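Local coordinates for protein Cry37AA1 (Bacillus thuringiensis, PDB 4RHZ) that binds calcium and pairs with Cry23Aa1 in a two-component Bacillus thuringiensis toxin, probably as the C2-fold partner of an aerolysin-type protein, at residues Val3-Asn14 with Ser115-Ala126. Sequence-based numbering, arbitrary orientation.
Sequences VYNATFTINFYN and SYVTIKYSLTPA
Y13 lies against Y116 in an offset stack, ring centroids 4.3 Å apart and planes inclined by only 13°. Following Y13 outward, its CB sits over the face of the Y116 ring, a CH-pi contact 3.8 Å from the centroid; CG comes 3.5 Å from Y116 CZ, CD2 and CE2 lie against Y116 CE1, with T118 CG2 beside CE2, and CD1, CE1 and CZ run under Y116 OH, which stands above the centre of the Y13 ring. Y13 OH, at the tip, reaches a water that also bonds T118 OG1. Y116 meets this ring because its CG is tucked between its own backbone N and carbonyl carbon (chi1 63°); R107 adds a cation-pi contact. The strands 4-13 and 115-125, running at 157° to each other, are the central pair of one of two four-stranded antiparallel sheets, consistent with a C2-type beta sandwich. Paired backbone bonds recur from N5-T124 to Y13-Y116, for example T9 N to K120 O at 2.8 Å. F8, I10 and I119 line an apolar face, where F8 CD2 packs 3.7 Å from Y121 CB across the strand pair, while F8 and Y121 both touch M73, and I119 touches F75, on strand 73-81 of the other sheet. Near the calcium site, S115 OG donates to N14 OD1 at 2.7 Å, and N14 ND2 bonds the calcium ligand D89, placing N14 in the second shell of the ion.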
ATOM      1  N   VAL B   3       1.525 -19.604 -25.317  1.00 39.38           N
ATOM      2  CA  VAL B   3       0.609 -20.021 -24.264  1.00 37.18           C
ATOM      3  C   VAL B   3       1.276 -19.677 -22.900  1.00 39.60           C
ATOM      4  O   VAL B   3       2.501 -19.789 -22.756  1.00 39.90           O
ATOM      5  CB  VAL B   3       0.305 -21.518 -24.404  1.00 36.97           C
ATOM      6  CG1 VAL B   3      -0.507 -22.019 -23.213  1.00 32.02           C
ATOM      7  CG2 VAL B   3      -0.446 -21.817 -25.799  1.00 32.91           C
ATOM      8  N   TYR B   4       0.476 -19.267 -21.916  1.00 39.16           N
ATOM      9  CA  TYR B   4       0.974 -18.914 -20.583  1.00 39.93           C
ATOM     10  C   TYR B   4       0.371 -19.708 -19.467  1.00 39.60           C
ATOM     11  O   TYR B   4      -0.797 -20.099 -19.512  1.00 39.67           O
ATOM     12  CB  TYR B   4       0.769 -17.445 -20.282  1.00 38.32           C
ATOM     13  CG  TYR B   4       1.528 -16.567 -21.224  1.00 41.39           C
ATOM     14  CD1 TYR B   4       2.849 -16.211 -20.949  1.00 41.48           C
ATOM     15  CD2 TYR B   4       0.932 -16.086 -22.422  1.00 39.02           C
ATOM     16  CE1 TYR B   4       3.570 -15.396 -21.830  1.00 40.74           C
ATOM     17  CE2 TYR B   4       1.625 -15.294 -23.285  1.00 38.80           C
ATOM     18  CZ  TYR B   4       2.960 -14.945 -22.981  1.00 44.33           C
ATOM     19  OH  TYR B   4       3.691 -14.139 -23.833  1.00 48.63           O
ATOM     20  N   ASN B   5       1.195 -19.969 -18.464  1.00 39.84           N
ATOM     21  CA  ASN B   5       0.711 -20.524 -17.207  1.00 39.63           C
ATOM     22  C   ASN B   5       0.214 -19.296 -16.479  1.00 37.86           C
ATOM     23  O   ASN B   5       0.922 -18.358 -16.322  1.00 37.98           O
ATOM     24  CB  ASN B   5       1.854 -21.268 -16.454  1.00 39.99           C
ATOM     25  CG  ASN B   5       2.058 -22.733 -16.961  1.00 44.00           C
ATOM     26  OD1 ASN B   5       1.088 -23.457 -17.143  1.00 53.31           O
ATOM     27  ND2 ASN B   5       3.303 -23.175 -17.123  1.00 45.23           N
ATOM     28  N   ALA B   6      -1.052 -19.269 -16.118  1.00 37.34           N
ATOM     29  CA  ALA B   6      -1.595 -18.159 -15.358  1.00 35.93           C
ATOM     30  C   ALA B   6      -2.001 -18.673 -13.978  1.00 35.11           C
ATOM     31  O   ALA B   6      -2.730 -19.661 -13.873  1.00 34.26           O
ATOM     32  CB  ALA B   6      -2.769 -17.507 -16.070  1.00 34.80           C
ATOM     33  N   THR B   7      -1.523 -17.976 -12.938  1.00 33.91           N
ATOM     34  CA  THR B   7      -1.706 -18.399 -11.540  1.00 32.32           C
ATOM     35  C   THR B   7      -2.512 -17.322 -10.833  1.00 31.29           C
ATOM     36  O   THR B   7      -2.135 -16.181 -10.804  1.00 30.24           O
ATOM     37  CB  THR B   7      -0.313 -18.665 -10.820  1.00 34.75           C
ATOM     38  OG1 THR B   7       0.424 -19.692 -11.529  1.00 35.47           O
ATOM     39  CG2 THR B   7      -0.481 -19.092  -9.267  1.00 32.31           C
ATOM     40  N   PHE B   8      -3.675 -17.718 -10.336  1.00 30.71           N
ATOM     41  CA  PHE B   8      -4.664 -16.870  -9.791  1.00 30.72           C
ATOM     42  C   PHE B   8      -4.628 -17.092  -8.314  1.00 30.93           C
ATOM     43  O   PHE B   8      -4.635 -18.246  -7.865  1.00 29.85           O
ATOM     44  CB  PHE B   8      -6.064 -17.284 -10.359  1.00 30.66           C
ATOM     45  CG  PHE B   8      -6.147 -17.108 -11.862  1.00 32.95           C
ATOM     46  CD1 PHE B   8      -5.920 -18.189 -12.727  1.00 31.14           C
ATOM     47  CD2 PHE B   8      -6.318 -15.846 -12.412  1.00 31.49           C
ATOM     48  CE1 PHE B   8      -5.917 -18.017 -14.086  1.00 31.47           C
ATOM     49  CE2 PHE B   8      -6.324 -15.649 -13.792  1.00 26.85           C
ATOM     50  CZ  PHE B   8      -6.136 -16.737 -14.633  1.00 30.01           C
ATOM     51  N   THR B   9      -4.621 -16.000  -7.539  1.00 30.72           N
ATOM     52  CA  THR B   9      -4.710 -16.188  -6.078  1.00 31.05           C
ATOM     53  C   THR B   9      -5.902 -15.452  -5.612  1.00 29.77           C
ATOM     54  O   THR B   9      -5.937 -14.258  -5.722  1.00 29.99           O
ATOM     55  CB  THR B   9      -3.474 -15.623  -5.357  1.00 31.88           C
ATOM     56  OG1 THR B   9      -2.332 -16.253  -5.911  1.00 31.92           O
ATOM     57  CG2 THR B   9      -3.541 -15.914  -3.860  1.00 32.84           C
ATOM     58  N   ILE B  10      -6.853 -16.160  -5.056  1.00 29.24           N
ATOM     59  CA  ILE B  10      -8.079 -15.585  -4.754  1.00 30.08           C
ATOM     60  C   ILE B  10      -8.272 -15.597  -3.246  1.00 32.58           C
ATOM     61  O   ILE B  10      -8.033 -16.646  -2.606  1.00 32.75           O
ATOM     62  CB  ILE B  10      -9.195 -16.476  -5.362  1.00 30.57           C
ATOM     63  CG1 ILE B  10      -8.974 -16.678  -6.895  1.00 28.20           C
ATOM     64  CG2 ILE B  10     -10.531 -15.954  -4.986  1.00 27.35           C
ATOM     65  CD1 ILE B  10     -10.012 -17.575  -7.539  1.00 29.73           C
ATOM     66  N   ASN B  11      -8.754 -14.461  -2.686  1.00 32.97           N
ATOM     67  CA  ASN B  11      -9.057 -14.371  -1.276  1.00 32.79           C
ATOM     68  C   ASN B  11     -10.461 -13.985  -1.029  1.00 32.80           C
ATOM     69  O   ASN B  11     -10.955 -13.054  -1.673  1.00 32.64           O
ATOM     70  CB  ASN B  11      -8.130 -13.349  -0.643  1.00 34.60           C
ATOM     71  CG  ASN B  11      -6.806 -13.958  -0.305  1.00 36.04           C
ATOM     72  OD1 ASN B  11      -6.728 -14.699   0.647  1.00 45.12           O
ATOM     73  ND2 ASN B  11      -5.779 -13.716  -1.108  1.00 35.98           N
ATOM     74  N   PHE B  12     -11.104 -14.691  -0.086  1.00 32.08           N
ATOM     75  CA  PHE B  12     -12.485 -14.495   0.250  1.00 32.25           C
ATOM     76  C   PHE B  12     -12.618 -13.824   1.622  1.00 33.68           C
ATOM     77  O   PHE B  12     -11.916 -14.177   2.520  1.00 34.28           O
ATOM     78  CB  PHE B  12     -13.181 -15.841   0.296  1.00 31.46           C
ATOM     79  CG  PHE B  12     -13.068 -16.659  -0.997  1.00 32.58           C
ATOM     80  CD1 PHE B  12     -11.978 -17.518  -1.208  1.00 28.33           C
ATOM     81  CD2 PHE B  12     -14.095 -16.594  -1.978  1.00 30.44           C
ATOM     82  CE1 PHE B  12     -11.896 -18.289  -2.384  1.00 33.42           C
ATOM     83  CE2 PHE B  12     -14.040 -17.353  -3.130  1.00 30.95           C
ATOM     84  CZ  PHE B  12     -12.937 -18.220  -3.358  1.00 31.77           C
ATOM     85  N   TYR B  13     -13.573 -12.901   1.799  1.00 35.02           N
ATOM     86  CA  TYR B  13     -13.719 -12.145   3.031  1.00 34.60           C
ATOM     87  C   TYR B  13     -15.182 -12.062   3.326  1.00 36.03           C
ATOM     88  O   TYR B  13     -15.959 -11.835   2.386  1.00 34.69           O
ATOM     89  CB  TYR B  13     -13.162 -10.737   2.861  1.00 34.00           C
ATOM     90  CG  TYR B  13     -11.716 -10.712   2.580  1.00 32.97           C
ATOM     91  CD1 TYR B  13     -10.768 -10.668   3.629  1.00 34.08           C
ATOM     92  CD2 TYR B  13     -11.263 -10.747   1.277  1.00 27.53           C
ATOM     93  CE1 TYR B  13      -9.336 -10.659   3.343  1.00 30.92           C
ATOM     94  CE2 TYR B  13      -9.915 -10.694   0.981  1.00 31.02           C
ATOM     95  CZ  TYR B  13      -8.931 -10.673   2.018  1.00 33.52           C
ATOM     96  OH  TYR B  13      -7.573 -10.635   1.667  1.00 30.91           O
ATOM     97  N   ASN B  14     -15.563 -12.248   4.604  1.00 37.30           N
ATOM     98  CA  ASN B  14     -16.966 -12.105   5.084  1.00 41.57           C
ATOM     99  C   ASN B  14     -16.841 -11.890   6.591  1.00 45.17           C
ATOM    100  O   ASN B  14     -16.498 -12.831   7.289  1.00 46.78           O
ATOM    101  CB  ASN B  14     -17.759 -13.377   4.796  1.00 39.89           C
ATOM    102  CG  ASN B  14     -19.309 -13.219   4.903  1.00 40.93           C
ATOM    103  OD1 ASN B  14     -19.913 -12.131   4.914  1.00 37.05           O
ATOM    104  ND2 ASN B  14     -19.962 -14.363   4.924  1.00 42.05           N
ATOM    105  N   SER B 115     -17.735  -8.051   3.230  1.00 33.82           N
ATOM    106  CA  SER B 115     -17.947  -9.206   2.356  1.00 32.88           C
ATOM    107  C   SER B 115     -17.507  -8.851   0.905  1.00 34.04           C
ATOM    108  O   SER B 115     -18.139  -7.989   0.220  1.00 34.15           O
ATOM    109  CB  SER B 115     -19.425  -9.589   2.366  1.00 32.78           C
ATOM    110  OG  SER B 115     -19.924  -9.785   3.678  1.00 29.35           O
ATOM    111  N   TYR B 116     -16.438  -9.502   0.423  1.00 33.34           N
ATOM    112  CA  TYR B 116     -15.882  -9.203  -0.891  1.00 32.35           C
ATOM    113  C   TYR B 116     -14.871 -10.245  -1.281  1.00 32.04           C
ATOM    114  O   TYR B 116     -14.540 -11.077  -0.450  1.00 31.80           O
ATOM    115  CB  TYR B 116     -15.200  -7.836  -0.864  1.00 32.12           C
ATOM    116  CG  TYR B 116     -13.990  -7.685   0.058  1.00 31.77           C
ATOM    117  CD1 TYR B 116     -12.688  -7.793  -0.421  1.00 31.40           C
ATOM    118  CD2 TYR B 116     -14.154  -7.306   1.397  1.00 34.91           C
ATOM    119  CE1 TYR B 116     -11.557  -7.601   0.465  1.00 35.42           C
ATOM    120  CE2 TYR B 116     -13.017  -7.111   2.286  1.00 28.63           C
ATOM    121  CZ  TYR B 116     -11.778  -7.287   1.829  1.00 31.46           C
ATOM    122  OH  TYR B 116     -10.737  -7.038   2.677  1.00 33.72           O
ATOM    123  N   VAL B 117     -14.317 -10.164  -2.506  1.00 29.93           N
ATOM    124  CA  VAL B 117     -13.310 -11.116  -2.958  1.00 28.05           C
ATOM    125  C   VAL B 117     -12.200 -10.355  -3.627  1.00 28.22           C
ATOM    126  O   VAL B 117     -12.502  -9.312  -4.231  1.00 27.89           O
ATOM    127  CB  VAL B 117     -13.933 -12.049  -4.024  1.00 28.81           C
ATOM    128  CG1 VAL B 117     -12.918 -12.979  -4.592  1.00 27.32           C
ATOM    129  CG2 VAL B 117     -15.060 -12.868  -3.424  1.00 26.39           C
ATOM    130  N   THR B 118     -10.941 -10.827  -3.551  1.00 25.96           N
ATOM    131  CA  THR B 118      -9.911 -10.196  -4.294  1.00 25.24           C
ATOM    132  C   THR B 118      -9.194 -11.240  -5.186  1.00 26.89           C
ATOM    133  O   THR B 118      -9.193 -12.442  -4.871  1.00 27.36           O
ATOM    134  CB  THR B 118      -8.849  -9.525  -3.395  1.00 28.30           C
ATOM    135  OG1 THR B 118      -8.048 -10.515  -2.745  1.00 30.92           O
ATOM    136  CG2 THR B 118      -9.419  -8.485  -2.392  1.00 24.00           C
ATOM    137  N   ILE B 119      -8.596 -10.817  -6.313  1.00 26.33           N
ATOM    138  CA  ILE B 119      -7.952 -11.757  -7.182  1.00 25.65           C
ATOM    139  C   ILE B 119      -6.693 -11.147  -7.670  1.00 27.36           C
ATOM    140  O   ILE B 119      -6.671 -10.012  -8.144  1.00 28.28           O
ATOM    141  CB  ILE B 119      -8.836 -12.090  -8.464  1.00 26.97           C
ATOM    142  CG1 ILE B 119     -10.093 -12.846  -8.101  1.00 27.71           C
ATOM    143  CG2 ILE B 119      -8.139 -13.092  -9.397  1.00 23.45           C
ATOM    144  CD1 ILE B 119     -11.225 -12.038  -8.062  1.00 29.66           C
ATOM    145  N   LYS B 120      -5.631 -11.920  -7.630  1.00 27.94           N
ATOM    146  CA  LYS B 120      -4.325 -11.481  -8.065  1.00 29.67           C
ATOM    147  C   LYS B 120      -3.912 -12.496  -9.082  1.00 29.50           C
ATOM    148  O   LYS B 120      -4.304 -13.633  -8.924  1.00 30.75           O
ATOM    149  CB  LYS B 120      -3.436 -11.665  -6.842  1.00 30.20           C
ATOM    150  CG  LYS B 120      -2.004 -11.689  -7.099  1.00 34.61           C
ATOM    151  CD  LYS B 120      -1.247 -12.205  -5.859  1.00 38.93           C
ATOM    152  CE  LYS B 120       0.252 -12.065  -6.110  1.00 42.75           C
ATOM    153  NZ  LYS B 120       1.030 -12.760  -5.032  1.00 48.43           N
ATOM    154  N   TYR B 121      -3.157 -12.129 -10.123  1.00 30.75           N
ATOM    155  CA  TYR B 121      -2.748 -13.136 -11.072  1.00 32.99           C
ATOM    156  C   TYR B 121      -1.389 -12.823 -11.586  1.00 34.52           C
ATOM    157  O   TYR B 121      -1.026 -11.672 -11.575  1.00 35.12           O
ATOM    158  CB  TYR B 121      -3.743 -13.253 -12.261  1.00 32.86           C
ATOM    159  CG  TYR B 121      -3.771 -12.117 -13.274  1.00 31.94           C
ATOM    160  CD1 TYR B 121      -3.195 -12.277 -14.532  1.00 27.18           C
ATOM    161  CD2 TYR B 121      -4.411 -10.905 -12.986  1.00 31.28           C
ATOM    162  CE1 TYR B 121      -3.233 -11.253 -15.491  1.00 27.48           C
ATOM    163  CE2 TYR B 121      -4.510  -9.879 -13.975  1.00 28.23           C
ATOM    164  CZ  TYR B 121      -3.914 -10.069 -15.215  1.00 31.96           C
ATOM    165  OH  TYR B 121      -3.961  -9.038 -16.157  1.00 30.14           O
ATOM    166  N   SER B 122      -0.672 -13.850 -12.060  1.00 36.01           N
ATOM    167  CA  SER B 122       0.630 -13.671 -12.691  1.00 37.67           C
ATOM    168  C   SER B 122       0.796 -14.686 -13.812  1.00 38.90           C
ATOM    169  O   SER B 122       0.118 -15.723 -13.833  1.00 40.37           O
ATOM    170  CB  SER B 122       1.783 -13.862 -11.669  1.00 37.93           C
ATOM    171  OG  SER B 122       1.732 -15.143 -11.057  1.00 36.98           O
ATOM    172  N   LEU B 123       1.733 -14.410 -14.707  1.00 41.08           N
ATOM    173  CA  LEU B 123       1.964 -15.225 -15.936  1.00 43.47           C
ATOM    174  C   LEU B 123       3.433 -15.558 -16.160  1.00 44.39           C
ATOM    175  O   LEU B 123       4.283 -14.666 -15.974  1.00 44.30           O
ATOM    176  CB  LEU B 123       1.583 -14.385 -17.167  1.00 42.50           C
ATOM    177  CG  LEU B 123       0.221 -13.725 -16.993  1.00 43.15           C
ATOM    178  CD1 LEU B 123       0.038 -12.595 -17.972  1.00 42.21           C
ATOM    179  CD2 LEU B 123      -0.838 -14.813 -17.148  1.00 41.86           C
ATOM    180  N   THR B 124       3.684 -16.790 -16.626  1.00 44.87           N
ATOM    181  CA  THR B 124       4.994 -17.236 -17.126  0.50 45.48           C
ATOM    182  C   THR B 124       4.756 -18.085 -18.358  1.00 46.34           C
ATOM    183  O   THR B 124       3.791 -18.832 -18.388  1.00 46.23           O
ATOM    184  CB  THR B 124       5.792 -18.143 -16.119  0.50 45.32           C
ATOM    185  OG1 THR B 124       4.964 -19.218 -15.622  0.50 41.77           O
ATOM    186  CG2 THR B 124       6.347 -17.316 -14.979  0.50 46.34           C
ATOM    187  N   PRO B 125       5.639 -17.985 -19.373  1.00 46.81           N
ATOM    188  CA  PRO B 125       5.524 -18.823 -20.567  1.00 48.16           C
ATOM    189  C   PRO B 125       5.341 -20.260 -20.165  1.00 48.80           C
ATOM    190  O   PRO B 125       6.000 -20.711 -19.209  1.00 49.83           O
ATOM    191  CB  PRO B 125       6.906 -18.685 -21.207  1.00 47.92           C
ATOM    192  CG  PRO B 125       7.331 -17.291 -20.859  1.00 47.27           C
ATOM    193  CD  PRO B 125       6.629 -16.906 -19.576  1.00 47.29           C
ATOM    194  N   ALA B 126       4.425 -20.959 -20.824  1.00 48.30           N
ATOM    195  CA  ALA B 126       4.187 -22.356 -20.493  1.00 48.86           C
ATOM    196  C   ALA B 126       5.223 -23.174 -21.245  1.00 49.34           C
ATOM    197  O   ALA B 126       5.805 -22.737 -22.266  1.00 48.27           O
ATOM    198  CB  ALA B 126       2.752 -22.822 -20.885  1.00 49.27           C
ATOM    199  OXT ALA B 126       5.437 -24.304 -20.794  1.00 49.63           O
TER
HETATM  200  O   HOH W   1       4.365 -25.567 -18.494  1.00 62.96           O
HETATM  201  O   HOH W   2      -1.531 -15.365  -8.198  1.00 31.63           O
HETATM  202  O   HOH W   3      -6.176 -12.246  -3.671  1.00 34.61           O
HETATM  203  O   HOH W   4      -6.735  -9.568  -0.435  1.00 36.64           O